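Local coordinates for protein polyketide biosynthesis cytochrome P450 PksS (Bacillus subtilis, PDB 4YZR) that is a heme-dependent cytochrome P450 monooxygenase that acts on dihydrobacillaene in the biosynthesis of the antibiotic polyketide bacillaene, at residues S166-Q169 with I170-N173; A198-I201 with H202-I206. All coordinates share one frame; numbering follows the deposited sequence.

Contact 1: S166-Q169 with I170-N173; sequences SQFQ and IWTN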
loop_
_atom_site.group_PDB
_atom_site.type_symbol
_atom_site.label_atom_id
_atom_site.label_comp_id
_atom_site.label_asym_id
_atom_site.label_seq_id
_atom_site.Cartn_x
_atom_site.Cartn_y
_atom_site.Cartn_z
ATOM N N SER A 166 -5.134 21.158 -4.235
ATOM C CA SER A 166 -4.889 21.473 -2.856
ATOM C C SER A 166 -5.990 21.009 -1.977
ATOM O O SER A 166 -5.773 20.409 -0.879
ATOM C CB SER A 166 -4.676 22.986 -2.667
ATOM O OG SER A 166 -3.476 23.384 -3.224
ATOM N N GLN A 167 -7.262 21.211 -2.389
ATOM C CA GLN A 167 -8.371 20.737 -1.689
ATOM C C GLN A 167 -8.435 19.174 -1.645
ATOM O O GLN A 167 -8.795 18.575 -0.631
ATOM C CB GLN A 167 -9.678 21.332 -2.286
ATOM C CG GLN A 167 -10.918 20.857 -1.628
ATOM C CD GLN A 167 -11.044 21.299 -0.183
ATOM O OE1 GLN A 167 -11.286 22.515 0.081
ATOM N NE2 GLN A 167 -10.859 20.462 0.736
ATOM N N PHE A 168 -8.178 18.598 -2.818
ATOM C CA PHE A 168 -8.182 17.124 -2.880
ATOM C C PHE A 168 -7.165 16.488 -1.881
ATOM O O PHE A 168 -7.547 15.541 -1.250
ATOM C CB PHE A 168 -7.900 16.722 -4.323
ATOM C CG PHE A 168 -8.199 15.273 -4.644
ATOM C CD1 PHE A 168 -9.500 14.864 -4.689
ATOM C CD2 PHE A 168 -7.202 14.402 -4.879
ATOM C CE1 PHE A 168 -9.815 13.537 -5.016
ATOM C CE2 PHE A 168 -7.492 13.055 -5.212
ATOM C CZ PHE A 168 -8.763 12.640 -5.223
ATOM N N GLN A 169 -6.053 17.139 -1.725
ATOM C CA GLN A 169 -5.016 16.706 -0.781
ATOM C C GLN A 169 -5.584 16.772 0.598
ATOM O O GLN A 169 -5.427 15.839 1.445
ATOM C CB GLN A 169 -3.750 17.499 -0.957
ATOM C CG GLN A 169 -2.633 16.933 -0.011
ATOM C CD GLN A 169 -1.288 17.369 -0.507
ATOM O OE1 GLN A 169 -1.027 18.562 -0.642
ATOM N NE2 GLN A 169 -0.447 16.402 -0.886
ATOM N N ILE A 170 -6.249 17.849 0.981
ATOM C CA ILE A 170 -6.820 17.945 2.327
ATOM C C ILE A 170 -7.818 16.879 2.565
ATOM O O ILE A 170 -7.765 16.193 3.608
ATOM C CB ILE A 170 -7.454 19.347 2.614
ATOM C CG1 ILE A 170 -6.404 20.414 2.515
ATOM C CG2 ILE A 170 -8.197 19.379 3.943
ATOM C CD1 ILE A 170 -7.027 21.863 2.492
ATOM N N TRP A 171 -8.749 16.610 1.653
ATOM C CA TRP A 171 -9.721 15.610 1.869
ATOM C C TRP A 171 -9.095 14.193 1.984
ATOM O O TRP A 171 -9.491 13.428 2.839
ATOM C CB TRP A 171 -10.742 15.565 0.754
ATOM C CG TRP A 171 -11.678 16.698 0.687
ATOM C CD1 TRP A 171 -12.294 17.317 1.721
ATOM C CD2 TRP A 171 -12.240 17.217 -0.525
ATOM N NE1 TRP A 171 -13.165 18.298 1.201
ATOM C CE2 TRP A 171 -13.162 18.229 -0.164
ATOM C CE3 TRP A 171 -12.035 16.945 -1.863
ATOM C CZ2 TRP A 171 -13.873 18.968 -1.146
ATOM C CZ3 TRP A 171 -12.767 17.707 -2.829
ATOM C CH2 TRP A 171 -13.646 18.656 -2.461
ATOM N N THR A 172 -8.181 13.913 1.045
ATOM C CA THR A 172 -7.612 12.530 0.980
ATOM C C THR A 172 -6.784 12.251 2.192
ATOM O O THR A 172 -6.799 11.119 2.730
ATOM C CB THR A 172 -6.911 12.258 -0.313
ATOM O OG1 THR A 172 -5.857 13.198 -0.491
ATOM C CG2 THR A 172 -7.901 12.251 -1.490
ATOM N N ASN A 173 -6.062 13.248 2.712
ATOM C CA ASN A 173 -5.373 13.085 3.988
ATOM C C ASN A 173 -6.305 12.864 5.172
ATOM O O ASN A 173 -6.107 11.984 6.060
ATOM C CB ASN A 173 -4.486 14.260 4.281
ATOM C CG ASN A 173 -3.247 14.294 3.513
ATOM O OD1 ASN A 173 -2.883 13.338 2.821
ATOM N ND2 ASN A 173 -2.608 15.440 3.523
#
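Gln-167 lies over one face of the Trp-171 indole, one helical turn on. From CB its chain leaves with CG anti to the backbone N, then bends at chi2 (65°), which turns the amide toward the next turn and over the ring. Gln-167 CG makes a CH-pi contact, 3.5 Å from the centroid of the Trp-171 six-membered ring and 12° off its normal. The next atom, CD, passes above CE2 and CZ2, and at the tip Gln-167 NE2 sits 3.2 Å above the Trp-171 indole plane, offset toward the rim near NE1. The amide plane is tilted 31° from the ring. Gln-167 NE2 and Trp-171 NE1 are both donors and form no bond with each other; NE1 instead has a weak hydrogen bond to Glu-192. This is i to i+4 packing within helix 165-175 of the P450 fold, whose main chain is tied by successive bonds such as Trp-171 N to Gln-167 O at 3.0 Å. On the more buried side, the Thr-172 methyl CG2 covers a face of the Phe-168 ring, 3.9 Å from its centroid. Helix 148-158 meets Phe-168 through Phe-151, while helix 228-259 meets Thr-172 through Val-239 and Leu-243. Toward the surface, Gln-169 and Asn-173 run side by side, their amide planes only slightly inclined to each other, with Gln-169 CG 3.8 Å from Asn-173 ND2.

Contact 2: A198-I201 with H202-I206; sequences AKLI and HDRRI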
loop_
_atom_site.group_PDB
_atom_site.type_symbol
_atom_site.label_atom_id
_atom_site.label_comp_id
_atom_site.label_asym_id
_atom_site.label_seq_id
_atom_site.Cartn_x
_atom_site.Cartn_y
_atom_site.Cartn_z
ATOM N N ALA A 198 -18.754 12.554 -7.070
ATOM C CA ALA A 198 -20.091 12.404 -7.718
ATOM C C ALA A 198 -20.278 13.451 -8.795
ATOM O O ALA A 198 -20.811 13.171 -9.841
ATOM C CB ALA A 198 -21.206 12.503 -6.702
ATOM N N LYS A 199 -19.823 14.679 -8.572
ATOM C CA LYS A 199 -19.868 15.700 -9.634
ATOM C C LYS A 199 -19.027 15.340 -10.837
ATOM O O LYS A 199 -19.411 15.419 -11.986
ATOM C CB LYS A 199 -19.462 17.059 -9.115
ATOM C CG LYS A 199 -19.426 18.138 -10.216
ATOM C CD LYS A 199 -18.898 19.468 -9.700
ATOM C CE LYS A 199 -18.457 20.410 -10.830
ATOM N NZ LYS A 199 -19.359 20.446 -12.025
ATOM N N LEU A 200 -17.793 14.815 -10.600
ATOM C CA LEU A 200 -16.961 14.413 -11.734
ATOM C C LEU A 200 -17.637 13.271 -12.473
ATOM O O LEU A 200 -17.572 13.218 -13.683
ATOM C CB LEU A 200 -15.571 13.934 -11.235
ATOM C CG LEU A 200 -14.766 15.010 -10.544
ATOM C CD1 LEU A 200 -13.335 14.506 -10.259
ATOM C CD2 LEU A 200 -14.697 16.330 -11.263
ATOM N N ILE A 201 -18.225 12.315 -11.770
ATOM C CA ILE A 201 -18.858 11.162 -12.396
ATOM C C ILE A 201 -20.030 11.664 -13.273
ATOM O O ILE A 201 -20.155 11.296 -14.434
ATOM C CB ILE A 201 -19.387 10.225 -11.349
ATOM C CG1 ILE A 201 -18.254 9.407 -10.712
ATOM C CG2 ILE A 201 -20.428 9.234 -11.928
ATOM C CD1 ILE A 201 -18.564 8.800 -9.448
ATOM N N HIS A 202 -20.807 12.554 -12.709
ATOM C CA HIS A 202 -21.965 13.102 -13.510
ATOM C C HIS A 202 -21.490 13.749 -14.766
ATOM O O HIS A 202 -22.003 13.476 -15.863
ATOM C CB HIS A 202 -22.704 14.058 -12.651
ATOM C CG HIS A 202 -23.830 14.750 -13.362
ATOM N ND1 HIS A 202 -23.701 16.012 -13.902
ATOM C CD2 HIS A 202 -25.094 14.349 -13.625
ATOM C CE1 HIS A 202 -24.849 16.368 -14.459
ATOM N NE2 HIS A 202 -25.699 15.364 -14.325
ATOM N N ASP A 203 -20.456 14.582 -14.665
ATOM C CA ASP A 203 -19.984 15.317 -15.767
ATOM C C ASP A 203 -19.416 14.443 -16.796
ATOM O O ASP A 203 -19.640 14.656 -17.988
ATOM C CB ASP A 203 -18.977 16.383 -15.317
ATOM C CG ASP A 203 -19.590 17.457 -14.449
ATOM O OD1 ASP A 203 -20.846 17.536 -14.230
ATOM O OD2 ASP A 203 -18.754 18.234 -13.965
ATOM N N ARG A 204 -18.665 13.380 -16.386
ATOM C CA ARG A 204 -17.992 12.545 -17.351
ATOM C C ARG A 204 -18.837 11.435 -17.987
ATOM O O ARG A 204 -18.456 10.906 -18.988
ATOM C CB ARG A 204 -16.676 11.965 -16.723
ATOM C CG ARG A 204 -15.773 13.138 -16.425
ATOM C CD ARG A 204 -14.567 12.838 -15.509
ATOM N NE ARG A 204 -13.868 14.080 -15.174
ATOM C CZ ARG A 204 -12.686 14.158 -14.584
ATOM N NH1 ARG A 204 -12.078 13.029 -14.127
ATOM N NH2 ARG A 204 -12.222 15.316 -14.216
ATOM N N ARG A 205 -19.926 11.115 -17.351
ATOM C CA ARG A 205 -20.882 10.206 -17.965
ATOM C C ARG A 205 -21.423 10.897 -19.228
ATOM O O ARG A 205 -21.582 10.244 -20.268
ATOM C CB ARG A 205 -21.998 9.868 -17.011
ATOM C CG ARG A 205 -22.816 8.646 -17.478
ATOM C CD ARG A 205 -23.877 8.247 -16.481
ATOM N NE ARG A 205 -23.411 7.500 -15.285
ATOM C CZ ARG A 205 -23.423 7.953 -14.031
ATOM N NH1 ARG A 205 -23.725 9.223 -13.782
ATOM N NH2 ARG A 205 -23.070 7.156 -13.018
ATOM N N ILE A 206 -21.675 12.188 -19.111
ATOM C CA ILE A 206 -22.216 13.004 -20.212
ATOM C C ILE A 206 -21.147 13.344 -21.223
ATOM O O ILE A 206 -21.373 13.181 -22.409
ATOM C CB ILE A 206 -22.893 14.272 -19.680
ATOM C CG1 ILE A 206 -24.115 13.870 -18.854
ATOM C CG2 ILE A 206 -23.340 15.181 -20.837
ATOM C CD1 ILE A 206 -24.702 14.942 -17.971
#
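Lys-199 and Asp-203 form an i to i+4 salt bridge in the last turns of helix 183-206, part of the largely helical P450 fold. Lys-199 NZ donates to Asp-203 OD2 over 3.0 Å, meeting the syn lone pair of that oxygen. The lysine chain runs extended until chi4 (41°), where it turns NZ toward the carboxylate. Next to this pair, Leu-200 and Arg-204 point the same way, and the leucine methyls lie over one face of the guanidinium, CD2 being 4.0 Å from NH2. On a third side of the helix, Ile-201 CG2 comes within 3.5 Å of Arg-205 NH2, because the arginine chain bends at chi3 (-77°) and swings its guanidinium back along the helix. The backbone N-H groups of Asp-203, Arg-204 and Arg-205 bond to the carbonyls of Lys-199, Leu-200 and Ile-201, one bond under each pairing. Farther out, each arginine has a carboxylate partner: Arg-204 forms a salt bridge with Asp-211 and also donates to the carbonyls of Met-158 and Gly-159, whereas Arg-205 NH2 forms a salt bridge with Glu-228 at the start of helix 228-259. Ile-213 of helix 212-218 packs on both Leu-200 and Arg-204. The other oxygen of Asp-203 is taken by its chain neighbour: His-202 ND1 donates to OD1 over 3.3 Å, with OD1 at the imidazole edge, close to the ring plane, and met on its anti side.

How the contacts relate
Contacts 1 and 2 lie on successive helices, 165-175 and 183-206, with centres 20 Å apart and nearest atoms about 6 Å apart, so they do not touch. Helix 228-259 meets both, receiving Thr-172 from the first and Ile-201 from the second. Tyr-196, also on helix 183-206, meets the Trp-171 ring and joins the two helices directly. Each contact has two buried residues, but contact 1 is nearer the chain centre, about 18 Å away against 28 Å. Contact 1 is mainly aromatic and CH-pi, whereas contact 2 pairs a surface salt bridge with buried aliphatic side chains against arginines whose carboxylate partners lie beyond their own helix.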